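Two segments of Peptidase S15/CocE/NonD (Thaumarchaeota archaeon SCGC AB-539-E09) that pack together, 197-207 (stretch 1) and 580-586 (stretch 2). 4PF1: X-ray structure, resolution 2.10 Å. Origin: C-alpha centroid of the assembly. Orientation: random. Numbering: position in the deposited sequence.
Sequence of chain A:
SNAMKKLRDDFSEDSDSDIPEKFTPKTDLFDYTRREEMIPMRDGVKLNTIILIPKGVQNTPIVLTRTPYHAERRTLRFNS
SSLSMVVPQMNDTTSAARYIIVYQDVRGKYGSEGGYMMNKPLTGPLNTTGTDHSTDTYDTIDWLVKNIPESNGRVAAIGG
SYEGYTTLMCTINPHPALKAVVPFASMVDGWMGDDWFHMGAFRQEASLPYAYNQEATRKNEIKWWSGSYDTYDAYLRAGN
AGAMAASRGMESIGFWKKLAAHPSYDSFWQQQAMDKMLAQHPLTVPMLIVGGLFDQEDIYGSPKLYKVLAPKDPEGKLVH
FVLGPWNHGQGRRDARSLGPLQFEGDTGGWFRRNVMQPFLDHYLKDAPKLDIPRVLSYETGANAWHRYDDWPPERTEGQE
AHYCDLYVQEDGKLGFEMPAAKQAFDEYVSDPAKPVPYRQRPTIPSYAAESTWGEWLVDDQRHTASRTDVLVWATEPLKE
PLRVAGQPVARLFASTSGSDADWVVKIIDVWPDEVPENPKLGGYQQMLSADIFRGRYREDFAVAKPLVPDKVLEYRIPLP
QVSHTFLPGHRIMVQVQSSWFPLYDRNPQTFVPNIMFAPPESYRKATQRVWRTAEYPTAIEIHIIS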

# COMPACT_ATOMS: atom_id res chain seq x y z
N PHE A 197 33.19 12.43 -5.70
CA PHE A 197 33.72 11.59 -6.79
C PHE A 197 33.99 10.17 -6.30
O PHE A 197 34.27 9.96 -5.12
CB PHE A 197 35.05 12.16 -7.36
CG PHE A 197 35.08 13.59 -7.85
CD1 PHE A 197 35.22 14.65 -6.95
CD2 PHE A 197 35.17 13.88 -9.21
CE1 PHE A 197 35.32 15.97 -7.40
CE2 PHE A 197 35.27 15.20 -9.66
CZ PHE A 197 35.34 16.24 -8.75
N HIS A 198 33.98 9.20 -7.24
CA HIS A 198 34.39 7.81 -7.01
C HIS A 198 35.48 7.50 -8.02
O HIS A 198 35.20 7.36 -9.21
CB HIS A 198 33.22 6.82 -7.13
CG HIS A 198 32.37 6.74 -5.90
ND1 HIS A 198 31.77 5.55 -5.52
CD2 HIS A 198 32.01 7.70 -5.02
CE1 HIS A 198 31.07 5.83 -4.43
NE2 HIS A 198 31.18 7.11 -4.10
N MET A 199 36.75 7.52 -7.55
CA MET A 199 37.96 7.30 -8.36
C MET A 199 37.96 8.21 -9.63
O MET A 199 38.29 7.75 -10.73
CB MET A 199 38.12 5.81 -8.72
CG MET A 199 38.59 4.96 -7.54
SD MET A 199 38.58 3.18 -7.85
CE MET A 199 36.85 2.79 -7.51
N GLY A 200 37.59 9.48 -9.44
CA GLY A 200 37.59 10.48 -10.51
C GLY A 200 36.26 10.77 -11.19
O GLY A 200 36.11 11.81 -11.83
N ALA A 201 35.30 9.83 -11.09
CA ALA A 201 33.98 9.99 -11.70
C ALA A 201 33.11 10.90 -10.83
O ALA A 201 32.83 10.56 -9.69
CB ALA A 201 33.33 8.64 -11.91
N PHE A 202 32.73 12.07 -11.37
CA PHE A 202 31.97 13.10 -10.65
C PHE A 202 30.51 12.73 -10.38
O PHE A 202 29.76 12.43 -11.31
CB PHE A 202 32.04 14.44 -11.40
CG PHE A 202 31.39 15.61 -10.68
CD1 PHE A 202 31.70 15.90 -9.35
CD2 PHE A 202 30.50 16.45 -11.34
CE1 PHE A 202 31.11 16.98 -8.69
CE2 PHE A 202 29.92 17.54 -10.69
CZ PHE A 202 30.23 17.80 -9.37
N ARG A 203 30.09 12.83 -9.10
CA ARG A 203 28.71 12.60 -8.65
C ARG A 203 27.92 13.92 -8.72
O ARG A 203 27.63 14.53 -7.69
CB ARG A 203 28.69 12.01 -7.22
CG ARG A 203 28.91 10.50 -7.19
CD ARG A 203 29.53 10.02 -5.89
NE ARG A 203 28.55 9.94 -4.80
CZ ARG A 203 27.77 8.89 -4.56
NH1 ARG A 203 27.85 7.81 -5.33
NH2 ARG A 203 26.89 8.92 -3.56
N GLN A 204 27.60 14.35 -9.96
CA GLN A 204 26.88 15.61 -10.24
C GLN A 204 25.53 15.72 -9.50
O GLN A 204 25.21 16.81 -9.02
CB GLN A 204 26.67 15.79 -11.76
CG GLN A 204 26.09 14.56 -12.47
CD GLN A 204 25.77 14.78 -13.93
OE1 GLN A 204 26.08 15.82 -14.52
NE2 GLN A 204 25.13 13.80 -14.55
N GLU A 205 24.78 14.61 -9.38
CA GLU A 205 23.47 14.60 -8.71
C GLU A 205 23.59 14.79 -7.19
O GLU A 205 22.72 15.42 -6.59
CB GLU A 205 22.73 13.30 -9.00
CG GLU A 205 21.72 13.42 -10.13
CD GLU A 205 20.53 12.50 -9.96
OE1 GLU A 205 20.70 11.27 -10.13
OE2 GLU A 205 19.45 13.00 -9.58
N ALA A 206 24.63 14.23 -6.58
CA ALA A 206 24.85 14.34 -5.14
C ALA A 206 25.61 15.62 -4.78
O ALA A 206 25.54 16.06 -3.63
CB ALA A 206 25.62 13.13 -4.63
N SER A 207 26.32 16.23 -5.75
CA SER A 207 27.14 17.40 -5.47
C SER A 207 26.44 18.74 -5.73
O SER A 207 26.37 19.56 -4.82
CB SER A 207 28.44 17.35 -6.27
OG SER A 207 29.17 16.16 -5.99
N TRP A 580 26.96 5.38 -15.74
CA TRP A 580 26.14 5.22 -14.53
C TRP A 580 25.44 6.56 -14.29
O TRP A 580 25.81 7.31 -13.38
CB TRP A 580 27.06 4.84 -13.35
CG TRP A 580 26.70 3.60 -12.59
CD1 TRP A 580 25.64 2.77 -12.81
CD2 TRP A 580 27.41 3.06 -11.46
NE1 TRP A 580 25.64 1.74 -11.88
CE2 TRP A 580 26.72 1.91 -11.04
CE3 TRP A 580 28.57 3.45 -10.77
CZ2 TRP A 580 27.15 1.13 -9.96
CZ3 TRP A 580 29.00 2.68 -9.70
CH2 TRP A 580 28.28 1.54 -9.30
N PHE A 581 24.48 6.88 -15.15
CA PHE A 581 23.83 8.19 -15.30
C PHE A 581 22.41 8.26 -14.68
O PHE A 581 21.70 7.26 -14.70
CB PHE A 581 23.76 8.49 -16.81
CG PHE A 581 23.58 9.93 -17.19
CD1 PHE A 581 24.65 10.81 -17.15
CD2 PHE A 581 22.34 10.41 -17.61
CE1 PHE A 581 24.49 12.16 -17.48
CE2 PHE A 581 22.18 11.75 -17.94
CZ PHE A 581 23.25 12.62 -17.89
N PRO A 582 21.94 9.42 -14.13
CA PRO A 582 22.60 10.74 -14.06
C PRO A 582 23.46 10.98 -12.82
O PRO A 582 24.04 12.06 -12.70
CB PRO A 582 21.40 11.70 -14.09
CG PRO A 582 20.34 10.97 -13.33
CD PRO A 582 20.56 9.49 -13.60
N LEU A 583 23.54 9.99 -11.89
CA LEU A 583 24.35 10.10 -10.67
C LEU A 583 25.77 10.54 -11.02
O LEU A 583 26.26 11.52 -10.47
CB LEU A 583 24.35 8.76 -9.89
CG LEU A 583 25.19 8.70 -8.58
CD1 LEU A 583 24.87 9.87 -7.62
CD2 LEU A 583 24.97 7.38 -7.87
N TYR A 584 26.39 9.86 -12.00
CA TYR A 584 27.72 10.23 -12.49
C TYR A 584 27.59 10.92 -13.84
O TYR A 584 26.77 10.50 -14.66
CB TYR A 584 28.63 9.00 -12.61
CG TYR A 584 28.96 8.37 -11.28
CD1 TYR A 584 28.17 7.36 -10.75
CD2 TYR A 584 30.03 8.83 -10.52
CE1 TYR A 584 28.45 6.80 -9.50
CE2 TYR A 584 30.33 8.27 -9.28
CZ TYR A 584 29.53 7.27 -8.77
OH TYR A 584 29.82 6.72 -7.55
N ASP A 585 28.38 11.98 -14.07
CA ASP A 585 28.36 12.65 -15.38
C ASP A 585 29.00 11.73 -16.43
O ASP A 585 29.78 10.84 -16.07
CB ASP A 585 29.05 14.04 -15.33
CG ASP A 585 30.54 14.04 -15.01
OD1 ASP A 585 31.05 13.02 -14.50
OD2 ASP A 585 31.18 15.09 -15.21
N ARG A 586 28.60 11.87 -17.69
CA ARG A 586 29.10 11.01 -18.77
C ARG A 586 30.54 11.29 -19.09
O ARG A 586 30.95 12.46 -19.17
CB ARG A 586 28.28 11.20 -20.05
CG ARG A 586 26.80 10.91 -19.93
CD ARG A 586 26.05 11.46 -21.12
NE ARG A 586 26.26 12.90 -21.31
CZ ARG A 586 26.32 13.50 -22.50
NH1 ARG A 586 26.20 12.79 -23.61
NH2 ARG A 586 26.52 14.80 -22.58

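Stretch 1 opens with a tight hairpin, a type I' turn from His198 to Ala201 closed by backbone hydrogen bonds in both directions (His198 N to Ala201 O, 3.0 Å; Ala201 N to His198 O, 3.1 Å). Gly200, at phi/psi 98/-21, has angles at which a CB would jam against the preceding carbonyl. The turn's tip, Met199 and Gly200, stays clear of stretch 2, while its two ends meet Tyr584. His198 points its CA-to-CB bond toward stretch 2 and offers a ring face to the edge of Tyr584, with centroids 5.7 Å apart and planes at 69°; Tyr584 OH lies over that face, 3.0 Å from His198 CG. Ala201 packs its CB against Tyr584 CD2 at 3.6 Å, and its carbonyl O sits at the edge of the same ring.

At Phe202 the contact passes to the backbone. Its carbonyl O accepts a hydrogen bond from Asp585 N (3.1 Å, 154°) and a CA-H...O contact from Tyr584 CA (3.2 Å), so one oxygen holds two successive residues. Arg203, the N-cap residue, returns a similar contact, its CA lying 3.2 Å from Leu583 O. Its side chain extends to Tyr584, where Arg203 NH1 donates to Tyr584 OH (3.2 Å, 153°) near the guanidinium plane, while Leu583 CD1 covers one guanidinium face.

Gln204 begins the helix. Its N is 3.2 Å from Leu583 O, but the angle is too poor for a hydrogen bond; its side chain makes the firm link, Gln204 NE2 donating to Pro582 O at 2.8 Å. Pro582 follows a cis peptide bond. Glu205 points toward stretch 2 and brings OE1 to 3.2 Å from Pro582 CG, a van der Waals approach. Ala206 ends the contact with a loose apolar touch, CB to Leu583 CD1 at 4.5 Å; Ser207 turns to its own stretch, OG donating to Arg203 O at 2.8 Å.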